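Local coordinates for protein ORF14 (Streptomyces clavuligerus, PDB 2WPX) that is a tandem GNAT protein of the clavulanic acid biosynthesis pathway that binds acetyl-CoA and is probably an acyltransferase, at residues D171-V176 with G281-L286; L182-T187 with Y236-V241; T187-E192 with T218-Q223; A264-T269 with V302-A307. All blocks are in the same frame, centred on the assembly; numbering follows the deposited sequence.

Interaction 1 of 4, residues D171-V176 with G281-L286; sequences DGVPAV and GTLLKL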
loop_
_atom_site.group_PDB
_atom_site.type_symbol
_atom_site.label_atom_id
_atom_site.label_comp_id
_atom_site.label_asym_id
_atom_site.label_seq_id
_atom_site.Cartn_x
_atom_site.Cartn_y
_atom_site.Cartn_z
ATOM N N ASP A 171 -9.290 0.533 -27.553
ATOM C CA ASP A 171 -8.496 0.456 -28.812
ATOM C C ASP A 171 -7.354 -0.542 -28.693
ATOM O O ASP A 171 -6.261 -0.274 -29.175
ATOM C CB ASP A 171 -7.903 1.826 -29.210
ATOM C CG ASP A 171 -8.989 2.852 -29.507
ATOM O OD1 ASP A 171 -9.946 2.476 -30.239
ATOM O OD2 ASP A 171 -8.908 4.005 -28.995
ATOM N N GLY A 172 -7.588 -1.654 -28.007
ATOM C CA GLY A 172 -6.597 -2.727 -27.897
ATOM C C GLY A 172 -5.313 -2.318 -27.214
ATOM O O GLY A 172 -5.231 -1.279 -26.599
ATOM N N VAL A 173 -4.297 -3.135 -27.345
ATOM C CA VAL A 173 -2.987 -2.852 -26.774
ATOM C C VAL A 173 -2.089 -2.353 -27.920
ATOM O O VAL A 173 -2.107 -2.882 -29.033
ATOM C CB VAL A 173 -2.411 -4.177 -26.183
ATOM C CG1 VAL A 173 -1.027 -3.992 -25.477
ATOM C CG2 VAL A 173 -3.408 -4.858 -25.218
ATOM N N PRO A 174 -1.263 -1.346 -27.653
ATOM C CA PRO A 174 -0.362 -0.755 -28.646
ATOM C C PRO A 174 0.717 -1.800 -29.026
ATOM O O PRO A 174 0.964 -2.775 -28.248
ATOM C CB PRO A 174 0.318 0.378 -27.864
ATOM C CG PRO A 174 -0.506 0.520 -26.597
ATOM C CD PRO A 174 -1.012 -0.818 -26.304
ATOM N N ALA A 175 1.345 -1.572 -30.190
ATOM C CA ALA A 175 2.418 -2.423 -30.714
ATOM C C ALA A 175 3.659 -2.319 -29.835
ATOM O O ALA A 175 3.956 -1.270 -29.269
ATOM C CB ALA A 175 2.757 -2.002 -32.131
ATOM N N VAL A 176 4.354 -3.428 -29.702
ATOM C CA VAL A 176 5.673 -3.481 -29.097
ATOM C C VAL A 176 6.725 -2.891 -30.033
ATOM O O VAL A 176 6.833 -3.247 -31.202
ATOM C CB VAL A 176 6.023 -4.972 -28.773
ATOM C CG1 VAL A 176 7.259 -5.099 -27.899
ATOM C CG2 VAL A 176 4.784 -5.664 -28.125
ATOM N N GLY A 281 5.916 2.533 -20.599
ATOM C CA GLY A 281 4.976 2.548 -19.450
ATOM C C GLY A 281 3.514 2.397 -19.834
ATOM O O GLY A 281 2.750 1.702 -19.162
ATOM N N THR A 282 3.105 3.086 -20.906
ATOM C CA THR A 282 1.779 2.861 -21.458
ATOM C C THR A 282 1.619 1.427 -21.962
ATOM O O THR A 282 0.639 0.787 -21.700
ATOM C CB THR A 282 1.463 3.881 -22.558
ATOM O OG1 THR A 282 1.498 5.194 -21.969
ATOM C CG2 THR A 282 0.067 3.651 -23.104
ATOM N N LEU A 283 2.598 0.914 -22.685
ATOM C CA LEU A 283 2.442 -0.413 -23.258
ATOM C C LEU A 283 2.333 -1.420 -22.128
ATOM O O LEU A 283 1.470 -2.262 -22.135
ATOM C CB LEU A 283 3.645 -0.775 -24.128
ATOM C CG LEU A 283 3.765 -2.272 -24.423
ATOM C CD1 LEU A 283 2.703 -2.706 -25.417
ATOM C CD2 LEU A 283 5.152 -2.589 -24.934
ATOM N N LEU A 284 3.237 -1.323 -21.158
ATOM C CA LEU A 284 3.248 -2.185 -20.002
ATOM C C LEU A 284 1.905 -2.161 -19.187
ATOM O O LEU A 284 1.351 -3.208 -18.887
ATOM C CB LEU A 284 4.483 -1.874 -19.139
ATOM C CG LEU A 284 5.796 -2.450 -19.686
ATOM C CD1 LEU A 284 6.949 -2.039 -18.792
ATOM C CD2 LEU A 284 5.784 -3.999 -19.834
ATOM N N LYS A 285 1.365 -0.994 -18.864
ATOM C CA LYS A 285 0.112 -0.977 -18.081
ATOM C C LYS A 285 -1.054 -1.582 -18.815
ATOM O O LYS A 285 -1.864 -2.306 -18.210
ATOM C CB LYS A 285 -0.271 0.421 -17.599
ATOM C CG LYS A 285 0.671 0.972 -16.601
ATOM C CD LYS A 285 0.314 2.420 -16.414
ATOM C CE LYS A 285 0.490 2.842 -14.967
ATOM N NZ LYS A 285 1.894 3.184 -14.871
ATOM N N LEU A 286 -1.129 -1.309 -20.125
ATOM C CA LEU A 286 -2.240 -1.799 -20.916
ATOM C C LEU A 286 -2.098 -3.279 -21.154
ATOM O O LEU A 286 -3.092 -4.003 -21.048
ATOM C CB LEU A 286 -2.363 -1.067 -22.231
ATOM C CG LEU A 286 -3.009 0.294 -22.061
ATOM C CD1 LEU A 286 -2.775 1.001 -23.363
ATOM C CD2 LEU A 286 -4.505 0.169 -21.790
#
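Leu283 and Leu286, one turn apart on helix 280-295, receive Val173, Pro174 and Val176 of the extended connection that runs from strand 149-162 to strand 180-185. Leu283 comes first along the helix. Its CG stands anti to the backbone N (chi1 163°), and the two methyls divide between the loop residues, CD1 going to Val173 and Pro174 and CD2 to Val176. CD1 presses against the backbone carbonyl, lying 3.3 Å from Pro174 O. The same methyl meets Val173 CG1 at 3.9 Å, the two side chains crossing at about a right angle, and it also lies 4.3 Å from Pro174 CD at the ring. CD2 is 4.4 Å from Val176 CG1, and Leu182 of the neighbouring strand touches both Leu283 and Val176. Leu284 points away from the loop and touches Leu182, while the ammonium of Lys285 leaves for a hydrogen bond with Thr269. Leu286 then points at the proline: its CD1 sits 3.9 Å from Pro174 CD and 4.0 Å from Pro174 CG, so one methyl meets both ring atoms, these side chains too crossing at about a right angle. Pro168 and Leu169, earlier in the same connection, also touch Leu286. About 279 Å² is buried in all. Between these two segments the contact rests on van der Waals packing, mostly of hydrocarbon, with no hydrogen bond; the leucines are buried while Pro174, which packs on both, stays exposed, consistent with an adhesion driven by removing hydrocarbon from water.

Interaction 2 of 4, residues L182-T187 with Y236-V241; sequences LVTWGT and YHTGAV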
loop_
_atom_site.group_PDB
_atom_site.type_symbol
_atom_site.label_atom_id
_atom_site.label_comp_id
_atom_site.label_asym_id
_atom_site.label_seq_id
_atom_site.Cartn_x
_atom_site.Cartn_y
_atom_site.Cartn_z
ATOM N N LEU A 182 7.487 -8.477 -25.074
ATOM C CA LEU A 182 6.694 -8.526 -23.857
ATOM C C LEU A 182 6.834 -9.877 -23.214
ATOM O O LEU A 182 6.724 -10.876 -23.903
ATOM C CB LEU A 182 5.249 -8.352 -24.245
ATOM C CG LEU A 182 5.070 -6.876 -24.531
ATOM C CD1 LEU A 182 3.591 -6.619 -24.600
ATOM C CD2 LEU A 182 5.663 -6.053 -23.377
ATOM N N VAL A 183 7.079 -9.914 -21.909
ATOM C CA VAL A 183 6.931 -11.171 -21.122
ATOM C C VAL A 183 5.922 -10.972 -19.947
ATOM O O VAL A 183 5.737 -9.836 -19.435
ATOM C CB VAL A 183 8.328 -11.666 -20.595
ATOM C CG1 VAL A 183 8.870 -10.708 -19.511
ATOM C CG2 VAL A 183 8.281 -13.096 -20.044
ATOM N N THR A 184 5.283 -12.055 -19.507
ATOM C CA THR A 184 4.313 -12.014 -18.390
ATOM C C THR A 184 4.618 -13.131 -17.423
ATOM O O THR A 184 5.124 -14.193 -17.818
ATOM C CB THR A 184 2.831 -12.213 -18.855
ATOM O OG1 THR A 184 2.675 -13.527 -19.449
ATOM C CG2 THR A 184 2.427 -11.138 -19.857
ATOM N N TRP A 185 4.302 -12.913 -16.155
ATOM C CA TRP A 185 4.368 -13.978 -15.151
ATOM C C TRP A 185 3.441 -13.650 -13.953
ATOM O O TRP A 185 3.096 -12.476 -13.735
ATOM C CB TRP A 185 5.809 -14.158 -14.695
ATOM C CG TRP A 185 6.380 -13.028 -13.948
ATOM C CD1 TRP A 185 6.214 -12.757 -12.632
ATOM C CD2 TRP A 185 7.261 -12.012 -14.449
ATOM N NE1 TRP A 185 6.949 -11.670 -12.260
ATOM C CE2 TRP A 185 7.601 -11.186 -13.358
ATOM C CE3 TRP A 185 7.804 -11.732 -15.707
ATOM C CZ2 TRP A 185 8.435 -10.086 -13.487
ATOM C CZ3 TRP A 185 8.639 -10.650 -15.834
ATOM C CH2 TRP A 185 8.948 -9.833 -14.722
ATOM N N GLY A 186 3.071 -14.697 -13.206
ATOM C CA GLY A 186 2.056 -14.627 -12.157
ATOM C C GLY A 186 2.649 -14.145 -10.845
ATOM O O GLY A 186 3.444 -13.166 -10.814
ATOM N N THR A 187 2.306 -14.842 -9.758
ATOM C CA THR A 187 2.577 -14.360 -8.431
ATOM C C THR A 187 4.032 -14.502 -8.094
ATOM O O THR A 187 4.567 -13.707 -7.341
ATOM C CB THR A 187 1.717 -15.149 -7.421
ATOM O OG1 THR A 187 0.340 -15.032 -7.820
ATOM C CG2 THR A 187 1.864 -14.600 -6.055
ATOM N N TYR A 236 0.044 -10.133 -10.903
ATOM C CA TYR A 236 0.122 -10.280 -12.358
ATOM C C TYR A 236 1.220 -9.353 -12.886
ATOM O O TYR A 236 1.223 -8.138 -12.573
ATOM C CB TYR A 236 -1.222 -9.955 -13.029
ATOM C CG TYR A 236 -2.330 -10.909 -12.715
ATOM C CD1 TYR A 236 -3.101 -10.776 -11.528
ATOM C CD2 TYR A 236 -2.638 -11.952 -13.581
ATOM C CE1 TYR A 236 -4.127 -11.645 -11.239
ATOM C CE2 TYR A 236 -3.678 -12.830 -13.280
ATOM C CZ TYR A 236 -4.390 -12.665 -12.116
ATOM O OH TYR A 236 -5.397 -13.498 -11.827
ATOM N N HIS A 237 2.167 -9.914 -13.648
ATOM C CA HIS A 237 3.334 -9.149 -14.114
ATOM C C HIS A 237 3.490 -9.172 -15.635
ATOM O O HIS A 237 3.276 -10.190 -16.263
ATOM C CB HIS A 237 4.618 -9.684 -13.504
ATOM C CG HIS A 237 4.608 -9.690 -12.014
ATOM N ND1 HIS A 237 4.059 -10.723 -11.281
ATOM C CD2 HIS A 237 5.056 -8.782 -11.108
ATOM C CE1 HIS A 237 4.192 -10.463 -9.992
ATOM N NE2 HIS A 237 4.809 -9.299 -9.860
ATOM N N THR A 238 3.808 -8.015 -16.198
ATOM C CA THR A 238 4.259 -7.891 -17.570
ATOM C C THR A 238 5.605 -7.169 -17.558
ATOM O O THR A 238 5.806 -6.210 -16.822
ATOM C CB THR A 238 3.280 -7.081 -18.397
ATOM O OG1 THR A 238 2.008 -7.748 -18.382
ATOM C CG2 THR A 238 3.809 -6.926 -19.867
ATOM N N GLY A 239 6.541 -7.683 -18.330
ATOM C CA GLY A 239 7.871 -7.103 -18.433
ATOM C C GLY A 239 8.262 -6.846 -19.879
ATOM O O GLY A 239 7.753 -7.469 -20.808
ATOM N N ALA A 240 9.132 -5.865 -20.087
ATOM C CA ALA A 240 9.574 -5.617 -21.439
ATOM C C ALA A 240 11.043 -5.940 -21.500
ATOM O O ALA A 240 11.818 -5.439 -20.683
ATOM C CB ALA A 240 9.338 -4.191 -21.829
ATOM N N VAL A 241 11.422 -6.789 -22.452
ATOM C CA VAL A 241 12.833 -7.125 -22.582
ATOM C C VAL A 241 13.431 -6.461 -23.789
ATOM O O VAL A 241 12.823 -6.469 -24.840
ATOM C CB VAL A 241 13.100 -8.657 -22.651
ATOM C CG1 VAL A 241 14.593 -8.901 -22.897
ATOM C CG2 VAL A 241 12.667 -9.341 -21.343
#
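Strand 180-185, the outermost strand on its side of the C-terminal half, pairs antiparallel with strand 234-242, and Trp185 stacks on His237 across the pairing. Val183 and Gly239 form a hydrogen-bonded pair, Val183 N reaching Gly239 O at 2.8 Å and Gly239 N returning to Val183 O at 2.6 Å. Trp185 and His237 form the next such pair, with Thr184 and Thr238 between them as a non-hydrogen-bonded pair. Trp185 CG lies between its backbone N and carbonyl carbon (chi1 67°), and the imidazole lies nearly flat on the five-membered ring as an offset stack, planes at 15° and centroids 4.1 Å apart. His237 CB also sets a CH-pi contact over that ring, 3.3 Å from its centroid. His237 ND1 donates to Trp185 O at 3.2 Å; the oxygen lies in the imidazole plane, but ND1 approaches from above the carbonyl plane. ND1 also makes a weak bond to Gly186 O, and together these should fix the ring's rotation. The Tyr193 ring meets Trp185 with planes nearly parallel; on the face carrying Thr184, Thr238 OG1 is hydrogen-bonded to Asn288. Such a pairing of the first two strands is typical of the GNAT fold.

Interaction 3 of 4, residues T187-E192 with T218-Q223; sequences TITPDE and TSYARQ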
loop_
_atom_site.group_PDB
_atom_site.type_symbol
_atom_site.label_atom_id
_atom_site.label_comp_id
_atom_site.label_asym_id
_atom_site.label_seq_id
_atom_site.Cartn_x
_atom_site.Cartn_y
_atom_site.Cartn_z
ATOM N N THR A 187 2.306 -14.842 -9.758
ATOM C CA THR A 187 2.577 -14.360 -8.431
ATOM C C THR A 187 4.032 -14.502 -8.094
ATOM O O THR A 187 4.567 -13.707 -7.341
ATOM C CB THR A 187 1.717 -15.149 -7.421
ATOM O OG1 THR A 187 0.340 -15.032 -7.820
ATOM C CG2 THR A 187 1.864 -14.600 -6.055
ATOM N N ILE A 188 4.680 -15.524 -8.636
ATOM C CA ILE A 188 6.065 -15.755 -8.304
ATOM C C ILE A 188 6.883 -15.344 -9.516
ATOM O O ILE A 188 6.573 -15.731 -10.656
ATOM C CB ILE A 188 6.330 -17.282 -7.962
ATOM C CG1 ILE A 188 5.412 -17.777 -6.837
ATOM C CG2 ILE A 188 7.811 -17.522 -7.704
ATOM C CD1 ILE A 188 5.590 -16.940 -5.539
ATOM N N THR A 189 7.921 -14.563 -9.267
ATOM C CA THR A 189 8.818 -14.092 -10.340
ATOM C C THR A 189 9.858 -15.142 -10.787
ATOM O O THR A 189 10.620 -15.649 -10.013
ATOM C CB THR A 189 9.482 -12.722 -9.973
ATOM O OG1 THR A 189 10.351 -12.271 -11.037
ATOM C CG2 THR A 189 10.305 -12.884 -8.796
ATOM N N PRO A 190 9.854 -15.512 -12.061
ATOM C CA PRO A 190 10.906 -16.461 -12.497
ATOM C C PRO A 190 12.325 -15.972 -12.074
ATOM O O PRO A 190 12.608 -14.799 -12.145
ATOM C CB PRO A 190 10.733 -16.490 -14.020
ATOM C CG PRO A 190 9.231 -16.144 -14.188
ATOM C CD PRO A 190 9.075 -14.998 -13.192
ATOM N N ASP A 191 13.169 -16.875 -11.590
ATOM C CA ASP A 191 14.575 -16.568 -11.295
ATOM C C ASP A 191 15.209 -15.634 -12.345
ATOM O O ASP A 191 15.942 -14.722 -11.992
ATOM C CB ASP A 191 15.401 -17.868 -11.235
ATOM C CG ASP A 191 14.938 -18.820 -10.121
ATOM O OD1 ASP A 191 13.851 -18.601 -9.520
ATOM O OD2 ASP A 191 15.660 -19.814 -9.850
ATOM N N GLU A 192 14.930 -15.883 -13.616
ATOM C CA GLU A 192 15.485 -15.137 -14.707
ATOM C C GLU A 192 15.322 -13.625 -14.562
ATOM O O GLU A 192 16.217 -12.869 -14.987
ATOM C CB GLU A 192 14.776 -15.609 -15.974
ATOM C CG GLU A 192 15.251 -14.997 -17.232
ATOM C CD GLU A 192 14.688 -15.709 -18.460
ATOM O OE1 GLU A 192 15.122 -15.414 -19.596
ATOM O OE2 GLU A 192 13.794 -16.571 -18.308
ATOM N N THR A 218 20.987 -3.844 -3.695
ATOM C CA THR A 218 19.553 -4.092 -3.841
ATOM C C THR A 218 19.320 -5.560 -4.175
ATOM O O THR A 218 20.176 -6.230 -4.739
ATOM C CB THR A 218 18.915 -3.140 -4.879
ATOM O OG1 THR A 218 19.284 -1.789 -4.566
ATOM C CG2 THR A 218 17.387 -3.261 -4.872
ATOM N N SER A 219 18.190 -6.100 -3.777
ATOM C CA SER A 219 17.958 -7.478 -4.125
ATOM C C SER A 219 16.472 -7.750 -4.137
ATOM O O SER A 219 15.677 -6.975 -3.567
ATOM C CB SER A 219 18.723 -8.460 -3.197
ATOM O OG SER A 219 18.489 -8.179 -1.818
ATOM N N TYR A 220 16.101 -8.835 -4.809
ATOM C CA TYR A 220 14.734 -9.199 -4.916
ATOM C C TYR A 220 14.452 -9.963 -3.614
ATOM O O TYR A 220 15.254 -10.821 -3.218
ATOM C CB TYR A 220 14.515 -10.073 -6.160
ATOM C CG TYR A 220 13.048 -10.280 -6.470
ATOM C CD1 TYR A 220 12.353 -9.374 -7.266
ATOM C CD2 TYR A 220 12.351 -11.358 -5.928
ATOM C CE1 TYR A 220 11.006 -9.523 -7.495
ATOM C CE2 TYR A 220 11.009 -11.554 -6.191
ATOM C CZ TYR A 220 10.342 -10.615 -6.973
ATOM O OH TYR A 220 9.016 -10.792 -7.233
ATOM N N ALA A 221 13.358 -9.625 -2.930
ATOM C CA ALA A 221 13.057 -10.205 -1.643
ATOM C C ALA A 221 11.869 -11.125 -1.772
ATOM O O ALA A 221 10.749 -10.695 -1.847
ATOM C CB ALA A 221 12.768 -9.132 -0.656
ATOM N N ARG A 222 12.169 -12.413 -1.803
ATOM C CA ARG A 222 11.217 -13.453 -1.913
ATOM C C ARG A 222 10.180 -13.416 -0.802
ATOM O O ARG A 222 9.106 -13.962 -0.933
ATOM C CB ARG A 222 11.967 -14.760 -1.835
ATOM C CG ARG A 222 11.985 -15.579 -3.058
ATOM C CD ARG A 222 12.685 -15.112 -4.304
ATOM N NE ARG A 222 11.687 -15.389 -5.310
ATOM C CZ ARG A 222 11.836 -15.514 -6.624
ATOM N NH1 ARG A 222 12.998 -15.462 -7.247
ATOM N NH2 ARG A 222 10.732 -15.727 -7.319
ATOM N N GLN A 223 10.523 -12.774 0.306
ATOM C CA GLN A 223 9.638 -12.723 1.436
ATOM C C GLN A 223 8.423 -11.837 1.146
ATOM O O GLN A 223 7.363 -12.045 1.714
ATOM C CB GLN A 223 10.386 -12.264 2.690
ATOM C CG GLN A 223 9.646 -12.591 3.942
ATOM C CD GLN A 223 10.406 -12.262 5.226
ATOM O OE1 GLN A 223 11.624 -12.170 5.244
ATOM N NE2 GLN A 223 9.673 -12.105 6.301
#
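Arg222 grips the backbone of Thr189 through one short bond: NH2 donates to Thr189 O at 2.7 Å, with an N-H...O angle of 166°. The nitrogen lies in the carbonyl plane on a lone pair, and the oxygen lies close to the guanidinium plane, so both groups are well aligned. The Arg222 chain is bent at chi2 (66°) and again at chi3 on its way to the carbonyl. Ile188 CG2 approaches Arg222 NH2 at 3.4 Å. Asp191 OD1 comes within 4.0 Å of Arg222 NH1, a long, purely electrostatic pairing, OD1 lying well out of the guanidinium plane; carboxylate and guanidinium planes are turned 66° apart. Tyr220 and Thr189 reach toward each other tip to tip, although the modelled placement of Thr189 CG2, against both the phenol and the guanidinium, is doubtful. Tyr220 CE2 lies 4.0 Å above the guanidinium plane, toward its rim.

Glu225 of helix 222-230 organises this shell: it forms a salt bridge with Arg222 NH2 and accepts hydrogen bonds from Tyr220 OH and Thr189 N. Its negative charge, and more weakly that of Asp191, would be expected to favour the guanidinium here. Farther out, Tyr220 touches Ala194 and Val197 of helix 191-199. The contact joins the loops that lead into helices 191-199 and 222-230, which lie between the first and second strands, as in the GNAT fold.

Interaction 4 of 4, residues A264-T269 with V302-A307; sequences ALQGMT and VETANA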
loop_
_atom_site.group_PDB
_atom_site.type_symbol
_atom_site.label_atom_id
_atom_site.label_comp_id
_atom_site.label_asym_id
_atom_site.label_seq_id
_atom_site.Cartn_x
_atom_site.Cartn_y
_atom_site.Cartn_z
ATOM N N ALA A 264 -8.893 -4.243 -7.628
ATOM C CA ALA A 264 -7.532 -4.716 -7.830
ATOM C C ALA A 264 -6.582 -3.560 -7.608
ATOM O O ALA A 264 -6.980 -2.393 -7.565
ATOM C CB ALA A 264 -7.380 -5.383 -9.230
ATOM N N LEU A 265 -5.336 -3.885 -7.360
ATOM C CA LEU A 265 -4.355 -2.832 -7.041
ATOM C C LEU A 265 -3.269 -2.814 -8.133
ATOM O O LEU A 265 -2.692 -3.831 -8.454
ATOM C CB LEU A 265 -3.821 -3.047 -5.621
ATOM C CG LEU A 265 -2.822 -2.144 -4.899
ATOM C CD1 LEU A 265 -1.470 -2.140 -5.588
ATOM C CD2 LEU A 265 -3.350 -0.706 -4.694
ATOM N N GLN A 266 -3.055 -1.662 -8.758
ATOM C CA GLN A 266 -1.972 -1.511 -9.729
ATOM C C GLN A 266 -0.784 -1.035 -9.008
ATOM O O GLN A 266 -0.836 -0.009 -8.346
ATOM C CB GLN A 266 -2.324 -0.502 -10.822
ATOM C CG GLN A 266 -1.234 -0.335 -11.907
ATOM C CD GLN A 266 -1.660 0.624 -13.017
ATOM O OE1 GLN A 266 -2.234 0.186 -14.022
ATOM N NE2 GLN A 266 -1.402 1.945 -12.835
ATOM N N GLY A 267 0.312 -1.777 -9.116
ATOM C CA GLY A 267 1.542 -1.388 -8.411
ATOM C C GLY A 267 2.469 -0.568 -9.307
ATOM O O GLY A 267 2.078 -0.097 -10.377
ATOM N N MET A 268 3.712 -0.406 -8.899
ATOM C CA MET A 268 4.601 0.434 -9.681
ATOM C C MET A 268 4.907 -0.055 -11.117
ATOM O O MET A 268 5.014 -1.249 -11.389
ATOM C CB MET A 268 5.875 0.778 -8.896
ATOM C CG MET A 268 6.513 -0.431 -8.163
ATOM S SD MET A 268 8.020 0.045 -7.241
ATOM C CE MET A 268 7.380 0.192 -5.552
ATOM N N THR A 269 4.991 0.894 -12.038
ATOM C CA THR A 269 5.523 0.619 -13.344
ATOM C C THR A 269 6.837 1.320 -13.368
ATOM O O THR A 269 6.878 2.524 -13.156
ATOM C CB THR A 269 4.604 1.212 -14.422
ATOM O OG1 THR A 269 3.264 0.724 -14.200
ATOM C CG2 THR A 269 5.061 0.829 -15.842
ATOM N N VAL A 302 -9.814 -0.190 -10.173
ATOM C CA VAL A 302 -8.395 -0.403 -10.036
ATOM C C VAL A 302 -7.810 0.820 -9.376
ATOM O O VAL A 302 -8.099 1.950 -9.754
ATOM C CB VAL A 302 -7.746 -0.659 -11.404
ATOM C CG1 VAL A 302 -6.236 -0.917 -11.242
ATOM C CG2 VAL A 302 -8.425 -1.808 -12.087
ATOM N N GLU A 303 -7.052 0.623 -8.320
ATOM C CA GLU A 303 -6.448 1.756 -7.657
ATOM C C GLU A 303 -4.921 1.726 -7.846
ATOM O O GLU A 303 -4.309 0.651 -8.074
ATOM C CB GLU A 303 -6.801 1.756 -6.160
ATOM C CG GLU A 303 -5.995 0.760 -5.351
ATOM C CD GLU A 303 -6.402 0.745 -3.865
ATOM O OE1 GLU A 303 -6.048 1.685 -3.135
ATOM O OE2 GLU A 303 -7.076 -0.214 -3.444
ATOM N N THR A 304 -4.316 2.906 -7.740
ATOM C CA THR A 304 -2.884 3.019 -7.763
ATOM C C THR A 304 -2.463 4.312 -7.026
ATOM O O THR A 304 -3.346 5.112 -6.645
ATOM C CB THR A 304 -2.377 3.055 -9.244
ATOM O OG1 THR A 304 -0.992 2.666 -9.312
ATOM C CG2 THR A 304 -2.609 4.449 -9.873
ATOM N N ALA A 305 -1.148 4.515 -6.832
ATOM C CA ALA A 305 -0.655 5.724 -6.172
ATOM C C ALA A 305 0.723 6.077 -6.657
ATOM O O ALA A 305 1.605 5.224 -6.707
ATOM C CB ALA A 305 -0.595 5.544 -4.620
ATOM N N ASN A 306 0.900 7.356 -6.963
ATOM C CA ASN A 306 2.192 7.923 -7.329
ATOM C C ASN A 306 2.593 9.017 -6.394
ATOM O O ASN A 306 1.746 9.782 -5.915
ATOM C CB ASN A 306 2.087 8.546 -8.695
ATOM C CG ASN A 306 1.845 7.540 -9.714
ATOM O OD1 ASN A 306 0.764 7.464 -10.305
ATOM N ND2 ASN A 306 2.852 6.699 -9.933
ATOM N N ALA A 307 3.892 9.139 -6.172
ATOM C CA ALA A 307 4.380 10.366 -5.589
ATOM C C ALA A 307 3.953 11.517 -6.504
ATOM O O ALA A 307 4.095 11.448 -7.739
ATOM C CB ALA A 307 5.869 10.334 -5.432
HETATM O O HOH W 1 -8.351 -2.032 -4.917
HETATM O O HOH W 2 0.068 1.552 -6.522
#
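Gln266 and Thr304 lie side by side and point the same way across neighbouring parallel strands, with Gln266 NE2 and Thr304 OG1 3.6 Å apart. The threonine hydroxyl stands anti to its own backbone N (chi1 -158°), which carries OG1 to 2.8 Å from Gln266 O. It donates this hydrogen bond from well above the carbonyl plane, 49° out of it. The amide of Gln266 continues to a weak bond with Asn317, while its CB packs 4.0 Å from Val302 CG1. On the other face, Leu265 and Glu303 cross obliquely, the leucine methyl lying against the aliphatic part of the glutamate, though the modelled spacing is doubtful. Glu303 extends beyond CG to two polar partners: OE1 bonds His158, and OE2 accepts from a water that also donates to Ala264 O. Direct backbone bonds hold the start of the pairing, from Glu303 N to Ala264 O at 3.1 Å and from Gln266 N to Glu303 O at 2.7 Å. Beyond them the strands, linked through helix 280-295 as a beta-alpha-beta crossover, separate, as the fourth and fifth strands of GNAT domains do. There a second water donates to Gln266 O at 2.6 Å and accepts from Ala305 N at 3.2 Å. Gln266 O is thus gripped by a hydroxyl and a water, so side chain and solvent take over the bridging where the backbones part.

In the fold
From the N terminus, 171-176 opens interaction 1, 182-187 opens interaction 2, and Thr187 is shared with interaction 3. Interaction 3 closes first, at 218-223, tying the loops that lead into two helices; interaction 2 closes round it at 236-241. Both are nested within the loop that interaction 1 closes at 281-286. Before that closure, 264-269 opens interaction 4, which ends at 302-307, so interactions 1 and 4 cross, meeting through helix 280-295 and strand 263-271. Leu284 on Thr238 joins interactions 1 and 2, and Pro190 on Trp185 joins 2 and 3. They tie the connection after strand 149-162, strands 180-185 and 234-242, and crossover strands 263-271 and 301-307 into the C-terminal GNAT half.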